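Local coordinates for protein alpha-1,2-Mannosidase (Trichoderma reesei, PDB 1HCU) that probably trims alpha-1,2-linked mannose residues from high-mannose N-glycans, as a calcium-dependent glycosyl hydrolase of family 47, at residues L140-K145 with P195-L200; P155-F160 with S171-A176; S180-W185 with L200-E205. All coordinates share one frame; numbering follows the deposited sequence.

Interaction 1. Residues L140-K145 with P195-L200; sequences LANGLK and PQYAQL
Lys145 and Gln196 meet through their polar ends, and the lysine can be followed outward atom by atom. Its CB, pointing toward the other helix, lies 4.2 Å from Leu200 CD2. CG sits between the backbone N and the carbonyl carbon (chi1 73°), and from there the chain runs fully extended. CD passes Gln196 OE1 at 3.3 Å, CE lies a little farther from the same oxygen, and Lys145 NZ donates to Gln196 OE1 at 3.0 Å. The ammonium lies in the carbonyl plane, on a lone pair, with a C=O...N angle of 110°. The two chains cross at about a right angle. Lysine suits this partly exposed place because its methylenes can pack while its charged end meets an amide oxygen.

A second side-chain bond joins the segments: Tyr197 OH donates to Asn142 OD1 at 2.8 Å. The oxygen sits at the edge of the ring, near its plane, although the amide and ring planes are 42° apart. Ala141 is small enough to let the ring in, its CB 4.1 Å from Tyr197 CE1.

Tyr197 OH is also hydrogen-bonded to Gln138, one turn earlier on helix 127-144. The contact thus joins the C-terminal end of that helix to the start of helix 196-209, while helix 182-192 touches both through Leu188, Trp185 and Ser189.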
ATOM      1  N   LEU A 140     -17.372  -0.681 -12.596  1.00 11.66           N
ATOM      2  CA  LEU A 140     -16.130  -1.453 -12.582  1.00 10.98           C
ATOM      3  C   LEU A 140     -16.346  -2.747 -11.799  1.00 11.78           C
ATOM      4  O   LEU A 140     -16.023  -3.843 -12.267  1.00 11.90           O
ATOM      5  CB  LEU A 140     -15.013  -0.659 -11.897  1.00  9.15           C
ATOM      6  CG  LEU A 140     -13.575  -0.720 -12.426  1.00 13.05           C
ATOM      7  CD1 LEU A 140     -12.625  -0.211 -11.335  1.00 12.47           C
ATOM      8  CD2 LEU A 140     -13.193  -2.127 -12.839  1.00  9.68           C
ATOM      9  N   ALA A 141     -16.888  -2.610 -10.594  1.00 11.07           N
ATOM     10  CA  ALA A 141     -17.117  -3.766  -9.742  1.00 12.49           C
ATOM     11  C   ALA A 141     -18.056  -4.788 -10.373  1.00 12.24           C
ATOM     12  O   ALA A 141     -17.900  -5.983 -10.154  1.00 11.99           O
ATOM     13  CB  ALA A 141     -17.662  -3.324  -8.391  1.00 12.96           C
ATOM     14  N   ASN A 142     -19.026  -4.329 -11.156  1.00 12.73           N
ATOM     15  CA  ASN A 142     -19.950  -5.264 -11.783  1.00 13.97           C
ATOM     16  C   ASN A 142     -19.253  -6.161 -12.797  1.00 13.94           C
ATOM     17  O   ASN A 142     -19.770  -7.216 -13.154  1.00 16.72           O
ATOM     18  CB  ASN A 142     -21.127  -4.522 -12.431  1.00 12.29           C
ATOM     19  CG  ASN A 142     -22.165  -4.082 -11.410  1.00 11.85           C
ATOM     20  OD1 ASN A 142     -22.409  -4.780 -10.421  1.00 13.96           O
ATOM     21  ND2 ASN A 142     -22.789  -2.938 -11.648  1.00 10.69           N
ATOM     22  N   GLY A 143     -18.074  -5.753 -13.249  1.00 13.56           N
ATOM     23  CA  GLY A 143     -17.346  -6.571 -14.195  1.00 12.90           C
ATOM     24  C   GLY A 143     -16.361  -7.429 -13.429  1.00 13.28           C
ATOM     25  O   GLY A 143     -16.177  -8.619 -13.703  1.00 12.48           O
ATOM     26  N   LEU A 144     -15.729  -6.812 -12.445  1.00 12.05           N
ATOM     27  CA  LEU A 144     -14.749  -7.491 -11.620  1.00 12.50           C
ATOM     28  C   LEU A 144     -15.371  -8.654 -10.847  1.00 13.61           C
ATOM     29  O   LEU A 144     -14.722  -9.673 -10.617  1.00 13.00           O
ATOM     30  CB  LEU A 144     -14.128  -6.490 -10.644  1.00  9.90           C
ATOM     31  CG  LEU A 144     -12.684  -5.990 -10.825  1.00 10.73           C
ATOM     32  CD1 LEU A 144     -12.252  -5.929 -12.278  1.00  7.32           C
ATOM     33  CD2 LEU A 144     -12.599  -4.629 -10.167  1.00  5.82           C
ATOM     34  N   LYS A 145     -16.639  -8.518 -10.475  1.00 13.82           N
ATOM     35  CA  LYS A 145     -17.298  -9.556  -9.689  1.00 13.39           C
ATOM     36  C   LYS A 145     -17.292 -10.960 -10.288  1.00 13.28           C
ATOM     37  O   LYS A 145     -17.494 -11.936  -9.564  1.00 13.18           O
ATOM     38  CB  LYS A 145     -18.731  -9.137  -9.347  1.00 13.62           C
ATOM     39  CG  LYS A 145     -19.709  -9.165 -10.494  1.00 14.68           C
ATOM     40  CD  LYS A 145     -21.125  -9.016  -9.958  1.00 17.08           C
ATOM     41  CE  LYS A 145     -22.150  -9.089 -11.071  1.00 19.91           C
ATOM     42  NZ  LYS A 145     -23.546  -9.009 -10.539  1.00 25.31           N
ATOM     43  N   PRO A 195     -25.899  -5.299  -1.143  1.00 17.17           N
ATOM     44  CA  PRO A 195     -25.122  -6.212  -0.296  1.00 16.73           C
ATOM     45  C   PRO A 195     -24.229  -7.229  -1.008  1.00 17.13           C
ATOM     46  O   PRO A 195     -23.284  -7.755  -0.407  1.00 16.66           O
ATOM     47  CB  PRO A 195     -26.201  -6.907   0.545  1.00 19.09           C
ATOM     48  CG  PRO A 195     -27.305  -5.907   0.589  1.00 19.03           C
ATOM     49  CD  PRO A 195     -27.336  -5.423  -0.842  1.00 18.67           C
ATOM     50  N   GLN A 196     -24.530  -7.510  -2.275  1.00 16.14           N
ATOM     51  CA  GLN A 196     -23.761  -8.481  -3.052  1.00 16.17           C
ATOM     52  C   GLN A 196     -22.234  -8.263  -2.987  1.00 16.01           C
ATOM     53  O   GLN A 196     -21.484  -9.199  -2.707  1.00 15.71           O
ATOM     54  CB  GLN A 196     -24.231  -8.470  -4.516  1.00 16.43           C
ATOM     55  CG  GLN A 196     -23.587  -9.545  -5.412  1.00 22.00           C
ATOM     56  CD  GLN A 196     -23.772  -9.297  -6.934  1.00 26.24           C
ATOM     57  OE1 GLN A 196     -23.378 -10.132  -7.759  1.00 28.10           O
ATOM     58  NE2 GLN A 196     -24.355  -8.150  -7.301  1.00 26.34           N
ATOM     59  N   TYR A 197     -21.773  -7.037  -3.217  1.00 14.74           N
ATOM     60  CA  TYR A 197     -20.338  -6.754  -3.215  1.00 13.66           C
ATOM     61  C   TYR A 197     -19.625  -7.238  -1.958  1.00 12.78           C
ATOM     62  O   TYR A 197     -18.652  -7.986  -2.047  1.00 12.13           O
ATOM     63  CB  TYR A 197     -20.095  -5.255  -3.436  1.00 13.74           C
ATOM     64  CG  TYR A 197     -20.806  -4.730  -4.665  1.00 13.18           C
ATOM     65  CD1 TYR A 197     -20.533  -5.256  -5.928  1.00 13.34           C
ATOM     66  CD2 TYR A 197     -21.819  -3.777  -4.553  1.00 14.54           C
ATOM     67  CE1 TYR A 197     -21.259  -4.856  -7.045  1.00 13.40           C
ATOM     68  CE2 TYR A 197     -22.552  -3.369  -5.666  1.00 13.61           C
ATOM     69  CZ  TYR A 197     -22.268  -3.919  -6.907  1.00 14.40           C
ATOM     70  OH  TYR A 197     -23.025  -3.571  -8.004  1.00 15.83           O
ATOM     71  N   ALA A 198     -20.119  -6.827  -0.794  1.00 12.99           N
ATOM     72  CA  ALA A 198     -19.542  -7.240   0.484  1.00 13.32           C
ATOM     73  C   ALA A 198     -19.614  -8.761   0.675  1.00 14.87           C
ATOM     74  O   ALA A 198     -18.647  -9.388   1.134  1.00 12.50           O
ATOM     75  CB  ALA A 198     -20.263  -6.540   1.630  1.00 14.20           C
ATOM     76  N   GLN A 199     -20.755  -9.346   0.313  1.00 14.77           N
ATOM     77  CA  GLN A 199     -20.964 -10.785   0.446  1.00 17.99           C
ATOM     78  C   GLN A 199     -19.903 -11.593  -0.297  1.00 17.24           C
ATOM     79  O   GLN A 199     -19.360 -12.566   0.222  1.00 16.83           O
ATOM     80  CB  GLN A 199     -22.358 -11.165  -0.073  1.00 21.19           C
ATOM     81  CG  GLN A 199     -23.482 -10.760   0.869  1.00 25.65           C
ATOM     82  CD  GLN A 199     -24.866 -10.833   0.227  1.00 30.50           C
ATOM     83  OE1 GLN A 199     -25.881 -10.643   0.903  1.00 31.44           O
ATOM     84  NE2 GLN A 199     -24.911 -11.098  -1.079  1.00 30.82           N
ATOM     85  N   LEU A 200     -19.618 -11.169  -1.520  1.00 17.54           N
ATOM     86  CA  LEU A 200     -18.636 -11.825  -2.359  1.00 16.08           C
ATOM     87  C   LEU A 200     -17.232 -11.753  -1.774  1.00 14.70           C
ATOM     88  O   LEU A 200     -16.553 -12.768  -1.645  1.00 15.85           O
ATOM     89  CB  LEU A 200     -18.652 -11.188  -3.751  1.00 16.59           C
ATOM     90  CG  LEU A 200     -19.391 -11.907  -4.889  1.00 19.39           C
ATOM     91  CD1 LEU A 200     -20.401 -12.911  -4.344  1.00 18.30           C
ATOM     92  CD2 LEU A 200     -20.050 -10.866  -5.783  1.00 13.68           C
TER

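Interaction 2. Residues P155-F160 with S171-A176; sequences PDPTVF and SSNNVA
Pro155 and Asn173 meet through a backbone oxygen and a side-chain amide: Asn173 ND2 donates to Pro155 O at 3.1 Å, with an N-H...O angle of 150°. The donor stands above the carbonyl plane, 50° out of it. Asparagine suits this buried place because its short amide supplies an N-H to a backbone carbonyl in a loop.

Asp156 points away from the other segment. Its OD2 accepts from Thr158 N at 3.0 Å, forming an Asx turn that bends the chain just before the strand. The same OD2 is hydrogen-bonded to Ser168 OG, while OD1 forms a salt bridge with Arg167, so the carboxylate ties the turn to the chain beyond the strand.

Pro157 turns toward Asn173 and covers its amide. Pro157 CB lies 3.3 Å from Asn173 OD1, and Pro157 CD is 3.7 Å from Asn173 ND2; the two side chains slide past each other in opposite directions. Asn173 CG is anti to the backbone N (chi1 -160°), and the amide carried on it is gripped at both ends, for OD1 also accepts from Asn174 N at 2.9 Å. Farther back, Pro157 CD is 4.0 Å from Ser172 O.

From Thr158 the chain enters strand 158-160, the middle strand of a small antiparallel sheet between 96-97 and 166-167. Strand 172-174 instead pairs with 225-227, and the contact links the two sheets just ahead of helix 175-178, whose Ile178 touches both Pro155 and Asn173.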
ATOM      1  N   PRO A 155     -11.892 -15.663  -5.022  1.00 11.12           N
ATOM      2  CA  PRO A 155     -11.709 -14.934  -6.280  1.00 11.66           C
ATOM      3  C   PRO A 155     -10.570 -15.422  -7.169  1.00 10.44           C
ATOM      4  O   PRO A 155      -9.517 -15.837  -6.686  1.00 11.09           O
ATOM      5  CB  PRO A 155     -11.489 -13.496  -5.813  1.00 10.35           C
ATOM      6  CG  PRO A 155     -10.773 -13.700  -4.513  1.00 11.67           C
ATOM      7  CD  PRO A 155     -11.595 -14.793  -3.873  1.00 11.73           C
ATOM      8  N   ASP A 156     -10.809 -15.373  -8.473  1.00 10.04           N
ATOM      9  CA  ASP A 156      -9.824 -15.736  -9.480  1.00 10.70           C
ATOM     10  C   ASP A 156      -9.062 -14.414  -9.592  1.00 10.69           C
ATOM     11  O   ASP A 156      -9.680 -13.361  -9.677  1.00 11.19           O
ATOM     12  CB  ASP A 156     -10.546 -16.056 -10.790  1.00 13.85           C
ATOM     13  CG  ASP A 156      -9.609 -16.479 -11.901  1.00 15.30           C
ATOM     14  OD1 ASP A 156      -9.911 -17.508 -12.545  1.00 15.17           O
ATOM     15  OD2 ASP A 156      -8.592 -15.788 -12.145  1.00 17.70           O
ATOM     16  N   PRO A 157      -7.719 -14.450  -9.579  1.00 10.44           N
ATOM     17  CA  PRO A 157      -6.868 -13.255  -9.669  1.00  9.84           C
ATOM     18  C   PRO A 157      -6.953 -12.434 -10.960  1.00 12.45           C
ATOM     19  O   PRO A 157      -6.668 -11.232 -10.962  1.00 11.65           O
ATOM     20  CB  PRO A 157      -5.468 -13.820  -9.449  1.00  8.65           C
ATOM     21  CG  PRO A 157      -5.552 -15.165 -10.100  1.00  8.84           C
ATOM     22  CD  PRO A 157      -6.901 -15.679  -9.606  1.00  9.40           C
ATOM     23  N   THR A 158      -7.345 -13.075 -12.053  1.00 12.64           N
ATOM     24  CA  THR A 158      -7.429 -12.394 -13.338  1.00 14.02           C
ATOM     25  C   THR A 158      -8.773 -12.578 -14.045  1.00 14.36           C
ATOM     26  O   THR A 158      -9.345 -13.672 -14.043  1.00 13.86           O
ATOM     27  CB  THR A 158      -6.316 -12.903 -14.289  1.00 14.45           C
ATOM     28  OG1 THR A 158      -5.040 -12.750 -13.654  1.00 15.83           O
ATOM     29  CG2 THR A 158      -6.320 -12.122 -15.596  1.00 15.98           C
ATOM     30  N   VAL A 159      -9.269 -11.495 -14.644  1.00 14.55           N
ATOM     31  CA  VAL A 159     -10.520 -11.519 -15.407  1.00 12.62           C
ATOM     32  C   VAL A 159     -10.313 -10.783 -16.725  1.00 12.25           C
ATOM     33  O   VAL A 159      -9.272 -10.160 -16.943  1.00 10.81           O
ATOM     34  CB  VAL A 159     -11.689 -10.849 -14.657  1.00 12.70           C
ATOM     35  CG1 VAL A 159     -11.984 -11.607 -13.375  1.00  8.88           C
ATOM     36  CG2 VAL A 159     -11.373  -9.376 -14.385  1.00 12.00           C
ATOM     37  N   PHE A 160     -11.298 -10.879 -17.609  1.00 12.74           N
ATOM     38  CA  PHE A 160     -11.239 -10.224 -18.915  1.00 13.16           C
ATOM     39  C   PHE A 160     -12.581  -9.536 -19.177  1.00 13.50           C
ATOM     40  O   PHE A 160     -13.625 -10.031 -18.751  1.00 13.58           O
ATOM     41  CB  PHE A 160     -10.969 -11.255 -20.025  1.00 12.87           C
ATOM     42  CG  PHE A 160      -9.667 -11.998 -19.876  1.00 13.32           C
ATOM     43  CD1 PHE A 160      -9.562 -13.098 -19.024  1.00 13.86           C
ATOM     44  CD2 PHE A 160      -8.542 -11.603 -20.600  1.00 13.79           C
ATOM     45  CE1 PHE A 160      -8.350 -13.799 -18.897  1.00 10.43           C
ATOM     46  CE2 PHE A 160      -7.334 -12.292 -20.482  1.00 13.26           C
ATOM     47  CZ  PHE A 160      -7.240 -13.396 -19.627  1.00 11.05           C
ATOM     48  N   SER A 171      -6.490 -21.812 -10.900  1.00 17.56           N
ATOM     49  CA  SER A 171      -6.863 -22.807  -9.899  1.00 19.77           C
ATOM     50  C   SER A 171      -6.482 -22.408  -8.471  1.00 20.08           C
ATOM     51  O   SER A 171      -6.819 -23.113  -7.518  1.00 21.07           O
ATOM     52  CB  SER A 171      -6.225 -24.151 -10.242  1.00 18.75           C
ATOM     53  OG  SER A 171      -4.819 -24.029 -10.319  1.00 20.81           O
ATOM     54  N   SER A 172      -5.781 -21.285  -8.328  1.00 18.94           N
ATOM     55  CA  SER A 172      -5.376 -20.793  -7.012  1.00 18.94           C
ATOM     56  C   SER A 172      -5.013 -19.317  -7.073  1.00 18.16           C
ATOM     57  O   SER A 172      -4.829 -18.757  -8.151  1.00 18.44           O
ATOM     58  CB  SER A 172      -4.173 -21.577  -6.475  1.00 20.17           C
ATOM     59  OG  SER A 172      -2.999 -21.252  -7.191  1.00 23.64           O
ATOM     60  N   ASN A 173      -4.896 -18.702  -5.901  1.00 17.30           N
ATOM     61  CA  ASN A 173      -4.570 -17.289  -5.780  1.00 15.12           C
ATOM     62  C   ASN A 173      -3.778 -17.140  -4.473  1.00 16.42           C
ATOM     63  O   ASN A 173      -3.716 -18.090  -3.674  1.00 16.59           O
ATOM     64  CB  ASN A 173      -5.883 -16.494  -5.714  1.00 14.41           C
ATOM     65  CG  ASN A 173      -5.716 -15.020  -6.075  1.00 14.28           C
ATOM     66  OD1 ASN A 173      -4.606 -14.527  -6.292  1.00 13.88           O
ATOM     67  ND2 ASN A 173      -6.835 -14.310  -6.135  1.00 12.05           N
ATOM     68  N   ASN A 174      -3.162 -15.973  -4.260  1.00 14.64           N
ATOM     69  CA  ASN A 174      -2.412 -15.730  -3.026  1.00 13.81           C
ATOM     70  C   ASN A 174      -3.281 -14.957  -2.032  1.00 12.97           C
ATOM     71  O   ASN A 174      -4.224 -14.269  -2.429  1.00 12.34           O
ATOM     72  CB  ASN A 174      -1.086 -14.976  -3.293  1.00 14.12           C
ATOM     73  CG  ASN A 174      -1.276 -13.628  -3.992  1.00 14.82           C
ATOM     74  OD1 ASN A 174      -1.245 -13.540  -5.224  1.00 15.65           O
ATOM     75  ND2 ASN A 174      -1.467 -12.579  -3.208  1.00 12.27           N
ATOM     76  N   VAL A 175      -2.962 -15.082  -0.745  1.00 11.87           N
ATOM     77  CA  VAL A 175      -3.725 -14.428   0.308  1.00 11.21           C
ATOM     78  C   VAL A 175      -3.756 -12.910   0.206  1.00 13.54           C
ATOM     79  O   VAL A 175      -4.766 -12.290   0.535  1.00 14.43           O
ATOM     80  CB  VAL A 175      -3.219 -14.843   1.728  1.00 10.70           C
ATOM     81  CG1 VAL A 175      -3.387 -16.344   1.911  1.00  8.93           C
ATOM     82  CG2 VAL A 175      -1.766 -14.437   1.928  1.00 11.21           C
ATOM     83  N   ALA A 176      -2.673 -12.291  -0.247  1.00 13.26           N
ATOM     84  CA  ALA A 176      -2.702 -10.839  -0.367  1.00 14.27           C
ATOM     85  C   ALA A 176      -3.779 -10.401  -1.363  1.00 13.83           C
ATOM     86  O   ALA A 176      -4.585  -9.529  -1.056  1.00 15.89           O
ATOM     87  CB  ALA A 176      -1.338 -10.302  -0.793  1.00 11.61           C
TER

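Interaction 3. Residues S180-W185 with L200-E205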
ATOM      1  N   SER A 180      -7.349  -8.554  -0.000  1.00 16.12           N
ATOM      2  CA  SER A 180      -7.237  -7.111  -0.135  1.00 16.08           C
ATOM      3  C   SER A 180      -8.389  -6.548  -0.953  1.00 16.40           C
ATOM      4  O   SER A 180      -8.236  -5.527  -1.621  1.00 16.37           O
ATOM      5  CB  SER A 180      -5.909  -6.736  -0.793  1.00 16.36           C
ATOM      6  OG  SER A 180      -4.814  -7.051   0.048  1.00 19.04           O
ATOM      7  N   LEU A 181      -9.545  -7.205  -0.878  1.00 15.03           N
ATOM      8  CA  LEU A 181     -10.732  -6.783  -1.619  1.00 14.05           C
ATOM      9  C   LEU A 181     -11.889  -6.398  -0.704  1.00 14.80           C
ATOM     10  O   LEU A 181     -12.761  -5.605  -1.086  1.00 14.75           O
ATOM     11  CB  LEU A 181     -11.193  -7.921  -2.526  1.00 13.53           C
ATOM     12  CG  LEU A 181     -10.102  -8.533  -3.398  1.00 13.52           C
ATOM     13  CD1 LEU A 181     -10.659  -9.734  -4.161  1.00 15.77           C
ATOM     14  CD2 LEU A 181      -9.566  -7.483  -4.344  1.00 10.34           C
ATOM     15  N   VAL A 182     -11.885  -6.968   0.501  1.00 14.82           N
ATOM     16  CA  VAL A 182     -12.941  -6.754   1.487  1.00 13.88           C
ATOM     17  C   VAL A 182     -13.226  -5.301   1.879  1.00 15.00           C
ATOM     18  O   VAL A 182     -14.389  -4.908   1.987  1.00 15.77           O
ATOM     19  CB  VAL A 182     -12.673  -7.603   2.770  1.00 12.89           C
ATOM     20  CG1 VAL A 182     -11.323  -7.244   3.384  1.00 11.24           C
ATOM     21  CG2 VAL A 182     -13.784  -7.393   3.768  1.00 13.24           C
ATOM     22  N   LEU A 183     -12.184  -4.498   2.077  1.00 14.29           N
ATOM     23  CA  LEU A 183     -12.383  -3.105   2.461  1.00 13.75           C
ATOM     24  C   LEU A 183     -13.161  -2.320   1.406  1.00 14.11           C
ATOM     25  O   LEU A 183     -14.196  -1.726   1.703  1.00 13.97           O
ATOM     26  CB  LEU A 183     -11.039  -2.403   2.690  1.00 14.10           C
ATOM     27  CG  LEU A 183     -10.958  -1.322   3.782  1.00 15.55           C
ATOM     28  CD1 LEU A 183      -9.741  -0.423   3.521  1.00 11.62           C
ATOM     29  CD2 LEU A 183     -12.218  -0.500   3.818  1.00 13.00           C
ATOM     30  N   GLU A 184     -12.682  -2.315   0.166  1.00 13.97           N
ATOM     31  CA  GLU A 184     -13.376  -1.529  -0.844  1.00 15.39           C
ATOM     32  C   GLU A 184     -14.703  -2.082  -1.333  1.00 14.79           C
ATOM     33  O   GLU A 184     -15.595  -1.319  -1.694  1.00 15.62           O
ATOM     34  CB  GLU A 184     -12.456  -1.182  -2.036  1.00 15.50           C
ATOM     35  CG  GLU A 184     -11.339  -2.142  -2.400  1.00 17.16           C
ATOM     36  CD  GLU A 184     -10.249  -2.248  -1.350  1.00 17.52           C
ATOM     37  OE1 GLU A 184     -10.290  -3.213  -0.560  1.00 16.24           O
ATOM     38  OE2 GLU A 184      -9.355  -1.367  -1.311  1.00 17.64           O
ATOM     39  N   TRP A 185     -14.850  -3.400  -1.314  1.00 15.88           N
ATOM     40  CA  TRP A 185     -16.094  -4.023  -1.746  1.00 14.74           C
ATOM     41  C   TRP A 185     -17.184  -3.863  -0.678  1.00 14.41           C
ATOM     42  O   TRP A 185     -18.362  -3.724  -1.004  1.00 12.60           O
ATOM     43  CB  TRP A 185     -15.846  -5.498  -2.089  1.00 13.59           C
ATOM     44  CG  TRP A 185     -15.202  -5.652  -3.447  1.00 15.45           C
ATOM     45  CD1 TRP A 185     -13.974  -5.185  -3.838  1.00 12.89           C
ATOM     46  CD2 TRP A 185     -15.800  -6.234  -4.610  1.00 14.48           C
ATOM     47  NE1 TRP A 185     -13.779  -5.438  -5.175  1.00 15.32           N
ATOM     48  CE2 TRP A 185     -14.882  -6.080  -5.675  1.00 14.12           C
ATOM     49  CE3 TRP A 185     -17.024  -6.869  -4.858  1.00 14.49           C
ATOM     50  CZ2 TRP A 185     -15.152  -6.538  -6.973  1.00 12.72           C
ATOM     51  CZ3 TRP A 185     -17.294  -7.325  -6.152  1.00 12.95           C
ATOM     52  CH2 TRP A 185     -16.360  -7.156  -7.189  1.00 10.82           C
ATOM     53  N   LEU A 200     -19.618 -11.169  -1.520  1.00 17.54           N
ATOM     54  CA  LEU A 200     -18.636 -11.825  -2.359  1.00 16.08           C
ATOM     55  C   LEU A 200     -17.232 -11.753  -1.774  1.00 14.70           C
ATOM     56  O   LEU A 200     -16.553 -12.768  -1.645  1.00 15.85           O
ATOM     57  CB  LEU A 200     -18.652 -11.188  -3.751  1.00 16.59           C
ATOM     58  CG  LEU A 200     -19.391 -11.907  -4.889  1.00 19.39           C
ATOM     59  CD1 LEU A 200     -20.401 -12.911  -4.344  1.00 18.30           C
ATOM     60  CD2 LEU A 200     -20.050 -10.866  -5.783  1.00 13.68           C
ATOM     61  N   ALA A 201     -16.801 -10.551  -1.424  1.00 13.49           N
ATOM     62  CA  ALA A 201     -15.463 -10.353  -0.880  1.00 14.34           C
ATOM     63  C   ALA A 201     -15.259 -11.086   0.439  1.00 13.48           C
ATOM     64  O   ALA A 201     -14.223 -11.723   0.663  1.00 13.27           O
ATOM     65  CB  ALA A 201     -15.199  -8.862  -0.688  1.00 15.26           C
ATOM     66  N   GLN A 202     -16.253 -10.982   1.309  1.00 12.15           N
ATOM     67  CA  GLN A 202     -16.204 -11.614   2.618  1.00 12.00           C
ATOM     68  C   GLN A 202     -16.212 -13.134   2.566  1.00 11.10           C
ATOM     69  O   GLN A 202     -15.645 -13.794   3.443  1.00  9.56           O
ATOM     70  CB  GLN A 202     -17.362 -11.100   3.468  1.00  9.96           C
ATOM     71  CG  GLN A 202     -17.200  -9.626   3.785  1.00 11.13           C
ATOM     72  CD  GLN A 202     -18.356  -9.057   4.560  1.00 10.55           C
ATOM     73  OE1 GLN A 202     -18.502  -7.844   4.664  1.00 11.78           O
ATOM     74  NE2 GLN A 202     -19.186  -9.926   5.111  1.00 10.19           N
ATOM     75  N   LYS A 203     -16.849 -13.691   1.543  1.00 11.45           N
ATOM     76  CA  LYS A 203     -16.891 -15.138   1.410  1.00 12.39           C
ATOM     77  C   LYS A 203     -15.496 -15.620   1.056  1.00 10.55           C
ATOM     78  O   LYS A 203     -14.991 -16.578   1.642  1.00 10.96           O
ATOM     79  CB  LYS A 203     -17.884 -15.566   0.320  1.00 15.39           C
ATOM     80  CG  LYS A 203     -17.953 -17.085   0.126  1.00 20.08           C
ATOM     81  CD  LYS A 203     -19.154 -17.506  -0.719  1.00 22.54           C
ATOM     82  CE  LYS A 203     -19.328 -19.019  -0.712  1.00 23.86           C
ATOM     83  NZ  LYS A 203     -20.505 -19.460  -1.525  1.00 27.58           N
ATOM     84  N   GLY A 204     -14.865 -14.951   0.099  1.00  8.23           N
ATOM     85  CA  GLY A 204     -13.525 -15.349  -0.283  1.00  8.48           C
ATOM     86  C   GLY A 204     -12.575 -15.200   0.889  1.00  9.40           C
ATOM     87  O   GLY A 204     -11.641 -15.984   1.044  1.00  8.97           O
ATOM     88  N   GLU A 205     -12.830 -14.193   1.721  1.00 10.25           N
ATOM     89  CA  GLU A 205     -11.993 -13.911   2.889  1.00 11.59           C
ATOM     90  C   GLU A 205     -12.162 -14.973   3.975  1.00 12.77           C
ATOM     91  O   GLU A 205     -11.208 -15.308   4.679  1.00 11.18           O
ATOM     92  CB  GLU A 205     -12.346 -12.527   3.461  1.00 12.84           C
ATOM     93  CG  GLU A 205     -11.576 -12.111   4.724  1.00 13.49           C
ATOM     94  CD  GLU A 205     -10.307 -11.295   4.446  1.00 13.82           C
ATOM     95  OE1 GLU A 205      -9.620 -10.938   5.424  1.00 14.21           O
ATOM     96  OE2 GLU A 205      -9.995 -11.000   3.274  1.00 11.21           O
TER
HETATM   97  O   HOH W   1     -10.515  -9.451   0.875  1.00 19.04           O
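Helices 182-192 and 196-209 form a helical hairpin within the catalytic domain of family 47, and their backbones come nearest here, CA to CA, at Val182 and Ala201, 5.0 Å apart. Ala201 makes this possible. Its CB, aimed at the other helix, touches Trp185 CB at 3.7 Å and Val182 CA at 3.8 Å, with Leu181 O also close by, so the methyl rests on backbone as much as on side chains.

Val182 spreads its two methyls over different partners. CG2, anti to the backbone N, meets Gln202 CG at 4.1 Å, whereas CG1 reaches Glu205 OE2 at 4.0 Å; both partners cross the valine at about a right angle. Around them, Tyr265 touches Val182, Gln202 and Glu205, and Phe148 packs edge-to-face with Trp185.

The direct contacts across this pair are thus nonpolar or loose, and a water supplies a polar link. It accepts from Val182 N at 2.9 Å and donates to Glu205 OE2 at 2.9 Å. Glu205 is bent at its second torsion (chi2 93°), which sets CD on the side from which OE2 meets the water. In the first turn of a helix, Val182 N lacks an acceptor one turn back in the same helix; the water bridges it to a carboxylate whose negative charge, if ionised, would probably be eased by the helix N-terminus.

Interactions 1 and 3 share Leu200 and helix 196-209, and their centres lie about 9 Å apart. Trp185 joins them: its CH2 is 3.5 Å from Ala141 O, and its backbone O packs against Tyr197 CB. Interaction 2 lies about 15 Å from interaction 1 and about 12 Å from interaction 3, centre to centre. It touches interaction 1 through Leu144 CD1 and Val159 CG2, 4.1 Å apart, and interaction 3 through Pro155 CG and Leu181 CD1, 4.0 Å apart. Pro157 and Leu181 each come within about 9 Å, side chain to side chain, of the predicted proton donor Glu100, while the side chain of Leu181 is about 13 Å from the bound calcium ion.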